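Local coordinates for protein transcriptional regulator, MerR-family (Cupriavidus metallidurans CH34, PDB 5GPE) that binds lead(II) selectively and probably acts as a DNA-binding transcriptional regulator of the MerR family, working as a dimer, at residues V18-A31 against R38-I51. Numbering follows the deposited sequence.
Sequences VRFYESEGLLPEPA and RLYDEVHLQRLLFI
Ile51 and Leu48 meet Tyr21 on two different sides of its ring. Ile51 CG2 stands 3.9 Å from the ring centroid and 22° off the normal, a CH-pi contact over the face, whereas Leu48 CD2 reaches Tyr21 CD2 at the edge, at 3.5 Å. The other Leu48 branch, CD1, touches Val18 CG2, and Ile51 CD1 packs on Leu26 CB and Leu27 CD2.

Beyond this core, bends at chi2 and chi3 fold Arg47 back over the chain leaving helix 15-23. Its NH1 donates to Leu26 O over 2.7 Å; the acceptor lies in the guanidinium plane, but the donor sits above the carbonyl plane. Pro28 covers one guanidinium face.

His44 NE2 donates to Glu29 O (2.9 Å), close to the imidazole plane, and weakly to Pro28 O. On the far side ND1 lies 3.3 Å from Asp41 OD1 in a His-carboxylate hydrogen bond; it and Val43 N reach that oxygen from opposite faces of the carboxylate plane. Asp41 N faces ND1 weakly, completing a capping box with the Val43 N bond at the start of helix 42-56. Bonds at both nitrogens thus orient the ring. At the polar edge, Tyr40 OH gives Glu22 OE2 a 2.6 Å bond on the syn side, and Arg38 NH1 adds a longer salt bridge to the same oxygen at 3.4 Å, its guanidinium passing over Pro30 CG.

The axes of 18-23 and 42-51 cross at 90°, joining two helices of the MerR-type helix-turn-helix domain through the loop that follows the Schellman turn at Gly25. Helix 4-11 supports Val18 and Leu48, helix 61-71 packs on Arg47 and Phe50, and Phe50 also meets Leu128 of the second subunit.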
loop_
_atom_site.group_PDB
_atom_site.type_symbol
_atom_site.label_atom_id
_atom_site.label_comp_id
_atom_site.label_asym_id
_atom_site.label_seq_id
_atom_site.Cartn_x
_atom_site.Cartn_y
_atom_site.Cartn_z
ATOM N N VAL B 18 2.726 21.196 1.154
ATOM C CA VAL B 18 3.907 21.871 1.671
ATOM C C VAL B 18 3.945 21.783 3.205
ATOM O O VAL B 18 4.986 21.469 3.785
ATOM C CB VAL B 18 3.971 23.362 1.243
ATOM C CG1 VAL B 18 5.194 24.044 1.836
ATOM C CG2 VAL B 18 4.013 23.490 -0.275
ATOM N N ARG B 19 2.818 22.083 3.856
ATOM C CA ARG B 19 2.740 22.034 5.326
ATOM C C ARG B 19 2.932 20.622 5.875
ATOM O O ARG B 19 3.508 20.437 6.942
ATOM C CB ARG B 19 1.406 22.604 5.832
ATOM C CG ARG B 19 1.281 24.095 5.634
ATOM C CD ARG B 19 0.394 24.759 6.665
ATOM N NE ARG B 19 0.444 26.203 6.457
ATOM C CZ ARG B 19 -0.516 26.979 5.966
ATOM N NH1 ARG B 19 -1.704 26.493 5.619
ATOM N NH2 ARG B 19 -0.258 28.282 5.831
ATOM N N PHE B 20 2.450 19.631 5.147
ATOM C CA PHE B 20 2.708 18.217 5.507
ATOM C C PHE B 20 4.219 17.909 5.512
ATOM O O PHE B 20 4.749 17.353 6.471
ATOM C CB PHE B 20 1.971 17.290 4.540
ATOM C CG PHE B 20 2.263 15.837 4.739
ATOM C CD1 PHE B 20 2.019 15.225 5.961
ATOM C CD2 PHE B 20 2.740 15.067 3.688
ATOM C CE1 PHE B 20 2.278 13.870 6.142
ATOM C CE2 PHE B 20 2.996 13.719 3.855
ATOM C CZ PHE B 20 2.764 13.119 5.087
ATOM N N TYR B 21 4.904 18.305 4.437
ATOM C CA TYR B 21 6.355 18.125 4.339
ATOM C C TYR B 21 7.115 18.888 5.426
ATOM O O TYR B 21 8.093 18.377 5.966
ATOM C CB TYR B 21 6.860 18.542 2.960
ATOM C CG TYR B 21 6.349 17.709 1.814
ATOM C CD1 TYR B 21 5.917 16.389 1.991
ATOM C CD2 TYR B 21 6.284 18.237 0.538
ATOM C CE1 TYR B 21 5.447 15.642 0.929
ATOM C CE2 TYR B 21 5.823 17.486 -0.535
ATOM C CZ TYR B 21 5.397 16.193 -0.325
ATOM O OH TYR B 21 4.947 15.427 -1.368
ATOM N N GLU B 22 6.643 20.079 5.776
ATOM C CA GLU B 22 7.192 20.826 6.917
ATOM C C GLU B 22 7.041 20.072 8.228
ATOM O O GLU B 22 8.003 19.931 8.980
ATOM C CB GLU B 22 6.517 22.188 7.069
ATOM C CG GLU B 22 6.940 23.184 6.015
ATOM C CD GLU B 22 6.391 24.581 6.252
ATOM O OE1 GLU B 22 5.193 24.709 6.600
ATOM O OE2 GLU B 22 7.157 25.544 6.054
ATOM N N SER B 23 5.830 19.593 8.501
ATOM C CA SER B 23 5.563 18.828 9.734
ATOM C C SER B 23 6.408 17.545 9.818
ATOM O O SER B 23 6.735 17.098 10.908
ATOM C CB SER B 23 4.074 18.495 9.876
ATOM O OG SER B 23 3.673 17.564 8.884
ATOM N N GLU B 24 6.769 16.985 8.661
ATOM C CA GLU B 24 7.622 15.786 8.582
ATOM C C GLU B 24 9.143 16.063 8.531
ATOM O O GLU B 24 9.932 15.133 8.402
ATOM C CB GLU B 24 7.202 14.930 7.380
ATOM C CG GLU B 24 5.869 14.247 7.578
ATOM C CD GLU B 24 5.902 13.218 8.695
ATOM O OE1 GLU B 24 6.751 12.272 8.748
ATOM O OE2 GLU B 24 5.065 13.409 9.567
ATOM N N GLY B 25 9.552 17.320 8.665
ATOM C CA GLY B 25 10.967 17.673 8.729
ATOM C C GLY B 25 11.698 17.587 7.401
ATOM O O GLY B 25 12.920 17.493 7.385
ATOM N N LEU B 26 10.965 17.666 6.292
ATOM C CA LEU B 26 11.563 17.576 4.955
ATOM C C LEU B 26 11.950 18.913 4.349
ATOM O O LEU B 26 12.597 18.948 3.306
ATOM C CB LEU B 26 10.629 16.851 4.000
ATOM C CG LEU B 26 10.157 15.460 4.452
ATOM C CD1 LEU B 26 9.316 14.834 3.353
ATOM C CD2 LEU B 26 11.306 14.538 4.814
ATOM N N LEU B 27 11.586 20.015 4.962
ATOM C CA LEU B 27 11.925 21.326 4.421
ATOM C C LEU B 27 12.780 22.161 5.355
ATOM O O LEU B 27 12.541 22.179 6.504
ATOM C CB LEU B 27 10.676 22.117 4.095
ATOM C CG LEU B 27 9.768 21.665 2.967
ATOM C CD1 LEU B 27 8.738 22.701 2.640
ATOM C CD2 LEU B 27 10.580 21.372 1.747
ATOM N N PRO B 28 13.767 22.874 4.845
ATOM C CA PRO B 28 14.557 23.739 5.723
ATOM C C PRO B 28 13.703 24.885 6.252
ATOM O O PRO B 28 12.602 25.145 5.732
ATOM C CB PRO B 28 15.671 24.259 4.809
ATOM C CG PRO B 28 15.120 24.182 3.431
ATOM C CD PRO B 28 13.975 23.204 3.425
ATOM N N GLU B 29 14.207 25.551 7.284
ATOM C CA GLU B 29 13.487 26.656 7.921
ATOM C C GLU B 29 13.145 27.743 6.896
ATOM O O GLU B 29 13.876 27.906 5.907
ATOM C CB GLU B 29 14.311 27.258 9.063
ATOM C CG GLU B 29 14.499 26.323 10.249
ATOM C CD GLU B 29 13.194 26.034 10.971
ATOM O OE1 GLU B 29 12.523 26.995 11.414
ATOM O OE2 GLU B 29 12.828 24.847 11.081
ATOM N N PRO B 30 12.024 28.471 7.105
ATOM C CA PRO B 30 11.674 29.565 6.181
ATOM C C PRO B 30 12.774 30.634 6.074
ATOM O O PRO B 30 13.492 30.880 7.041
ATOM C CB PRO B 30 10.396 30.162 6.783
ATOM C CG PRO B 30 9.912 29.195 7.795
ATOM C CD PRO B 30 11.041 28.311 8.191
ATOM N N ALA B 31 12.891 31.248 4.899
ATOM C CA ALA B 31 13.920 32.264 4.626
ATOM C C ALA B 31 13.842 33.467 5.582
ATOM O O ALA B 31 14.866 34.012 5.985
ATOM C CB ALA B 31 13.828 32.726 3.176
ATOM N N ARG B 38 6.027 33.842 7.822
ATOM C CA ARG B 38 6.937 32.965 7.123
ATOM C C ARG B 38 7.112 33.247 5.633
ATOM O O ARG B 38 6.168 33.358 4.954
ATOM C CB ARG B 38 6.508 31.513 7.306
ATOM C CG ARG B 38 6.483 31.025 8.734
ATOM C CD ARG B 38 5.829 29.668 8.896
ATOM N NE ARG B 38 6.351 29.004 10.082
ATOM C CZ ARG B 38 7.071 27.886 10.098
ATOM N NH1 ARG B 38 7.337 27.223 8.980
ATOM N NH2 ARG B 38 7.463 27.382 11.271
ATOM N N LEU B 39 8.345 33.342 5.168
ATOM C CA LEU B 39 8.680 33.528 3.752
ATOM C C LEU B 39 9.627 32.453 3.255
ATOM O O LEU B 39 10.464 31.952 4.002
ATOM C CB LEU B 39 9.298 34.913 3.489
ATOM C CG LEU B 39 8.392 36.124 3.651
ATOM C CD1 LEU B 39 9.193 37.404 3.484
ATOM C CD2 LEU B 39 7.247 36.114 2.654
ATOM N N TYR B 40 9.474 32.108 1.980
ATOM C CA TYR B 40 10.244 31.044 1.333
ATOM C C TYR B 40 10.947 31.597 0.100
ATOM O O TYR B 40 10.595 32.653 -0.406
ATOM C CB TYR B 40 9.321 29.882 0.941
ATOM C CG TYR B 40 8.495 29.336 2.096
ATOM C CD1 TYR B 40 7.263 29.901 2.430
ATOM C CD2 TYR B 40 8.940 28.253 2.846
ATOM C CE1 TYR B 40 6.501 29.406 3.478
ATOM C CE2 TYR B 40 8.190 27.744 3.903
ATOM C CZ TYR B 40 6.971 28.324 4.210
ATOM O OH TYR B 40 6.216 27.830 5.242
ATOM N N ASP B 41 11.930 30.860 -0.393
ATOM C CA ASP B 41 12.719 31.259 -1.562
ATOM C C ASP B 41 13.056 30.056 -2.463
ATOM O O ASP B 41 12.497 28.955 -2.287
ATOM C CB ASP B 41 13.970 32.044 -1.107
ATOM C CG ASP B 41 14.985 31.189 -0.354
ATOM O OD1 ASP B 41 14.949 29.942 -0.432
ATOM O OD2 ASP B 41 15.841 31.781 0.333
ATOM N N GLU B 42 13.975 30.272 -3.404
ATOM C CA GLU B 42 14.357 29.284 -4.425
ATOM C C GLU B 42 14.812 27.931 -3.855
ATOM O O GLU B 42 14.552 26.883 -4.457
ATOM C CB GLU B 42 15.461 29.869 -5.335
ATOM C CG GLU B 42 15.838 29.018 -6.556
ATOM C CD GLU B 42 14.718 28.861 -7.588
ATOM O OE1 GLU B 42 13.755 29.666 -7.592
ATOM O OE2 GLU B 42 14.805 27.916 -8.405
ATOM N N VAL B 43 15.485 27.963 -2.710
ATOM C CA VAL B 43 15.971 26.741 -2.044
ATOM C C VAL B 43 14.798 25.806 -1.694
ATOM O O VAL B 43 14.894 24.592 -1.867
ATOM C CB VAL B 43 16.801 27.062 -0.776
ATOM C CG1 VAL B 43 17.215 25.789 -0.046
ATOM C CG2 VAL B 43 18.051 27.864 -1.137
ATOM N N HIS B 44 13.708 26.389 -1.194
ATOM C CA HIS B 44 12.512 25.631 -0.816
ATOM C C HIS B 44 11.806 25.045 -2.024
ATOM O O HIS B 44 11.362 23.897 -1.981
ATOM C CB HIS B 44 11.527 26.491 -0.025
ATOM C CG HIS B 44 12.087 27.012 1.262
ATOM N ND1 HIS B 44 12.828 28.171 1.334
ATOM C CD2 HIS B 44 12.034 26.522 2.524
ATOM C CE1 HIS B 44 13.204 28.379 2.581
ATOM N NE2 HIS B 44 12.735 27.392 3.322
ATOM N N LEU B 45 11.740 25.818 -3.103
ATOM C CA LEU B 45 11.187 25.339 -4.368
ATOM C C LEU B 45 11.966 24.127 -4.892
ATOM O O LEU B 45 11.369 23.104 -5.222
ATOM C CB LEU B 45 11.156 26.453 -5.428
ATOM C CG LEU B 45 10.646 26.077 -6.832
ATOM C CD1 LEU B 45 9.251 25.456 -6.790
ATOM C CD2 LEU B 45 10.653 27.296 -7.751
ATOM N N GLN B 46 13.291 24.236 -4.947
ATOM C CA GLN B 46 14.128 23.136 -5.430
ATOM C C GLN B 46 14.014 21.894 -4.541
ATOM O O GLN B 46 14.072 20.762 -5.019
ATOM C CB GLN B 46 15.595 23.564 -5.564
ATOM C CG GLN B 46 15.853 24.551 -6.704
ATOM C CD GLN B 46 15.242 24.095 -8.028
ATOM O OE1 GLN B 46 15.373 22.926 -8.417
ATOM N NE2 GLN B 46 14.536 25.001 -8.704
ATOM N N ARG B 47 13.781 22.100 -3.255
ATOM C CA ARG B 47 13.580 21.023 -2.316
ATOM C C ARG B 47 12.268 20.302 -2.622
ATOM O O ARG B 47 12.222 19.131 -2.697
ATOM C CB ARG B 47 13.547 21.567 -0.918
ATOM C CG ARG B 47 13.062 20.602 0.114
ATOM C CD ARG B 47 14.049 19.515 0.246
ATOM N NE ARG B 47 15.379 19.949 0.593
ATOM C CZ ARG B 47 15.848 20.051 1.817
ATOM N NH1 ARG B 47 15.101 19.820 2.843
ATOM N NH2 ARG B 47 17.092 20.390 1.992
ATOM N N LEU B 48 11.216 21.045 -2.829
ATOM C CA LEU B 48 9.914 20.473 -3.171
ATOM C C LEU B 48 9.940 19.678 -4.464
ATOM O O LEU B 48 9.340 18.605 -4.551
ATOM C CB LEU B 48 8.836 21.554 -3.253
ATOM C CG LEU B 48 8.363 22.134 -1.920
ATOM C CD1 LEU B 48 7.455 23.327 -2.158
ATOM C CD2 LEU B 48 7.670 21.039 -1.121
ATOM N N LEU B 49 10.670 20.186 -5.452
ATOM C CA LEU B 49 10.838 19.468 -6.703
ATOM C C LEU B 49 11.606 18.155 -6.499
ATOM O O LEU B 49 11.246 17.140 -7.089
ATOM C CB LEU B 49 11.505 20.348 -7.761
ATOM C CG LEU B 49 10.720 21.604 -8.161
ATOM C CD1 LEU B 49 11.501 22.407 -9.198
ATOM C CD2 LEU B 49 9.325 21.291 -8.690
ATOM N N PHE B 50 12.638 18.178 -5.658
ATOM C CA PHE B 50 13.409 16.978 -5.307
ATOM C C PHE B 50 12.502 15.947 -4.652
ATOM O O PHE B 50 12.500 14.791 -5.037
ATOM C CB PHE B 50 14.577 17.339 -4.359
ATOM C CG PHE B 50 15.429 16.166 -3.944
ATOM C CD1 PHE B 50 15.077 15.378 -2.847
ATOM C CD2 PHE B 50 16.591 15.850 -4.636
ATOM C CE1 PHE B 50 15.867 14.299 -2.469
ATOM C CE2 PHE B 50 17.381 14.783 -4.259
ATOM C CZ PHE B 50 17.016 13.995 -3.182
ATOM N N ILE B 51 11.711 16.386 -3.687
ATOM C CA ILE B 51 10.734 15.527 -3.001
ATOM C C ILE B 51 9.721 14.922 -3.990
ATOM O O ILE B 51 9.434 13.724 -3.930
ATOM C CB ILE B 51 9.981 16.289 -1.882
ATOM C CG1 ILE B 51 10.953 16.663 -0.752
ATOM C CG2 ILE B 51 8.845 15.443 -1.298
ATOM C CD1 ILE B 51 10.420 17.711 0.188
#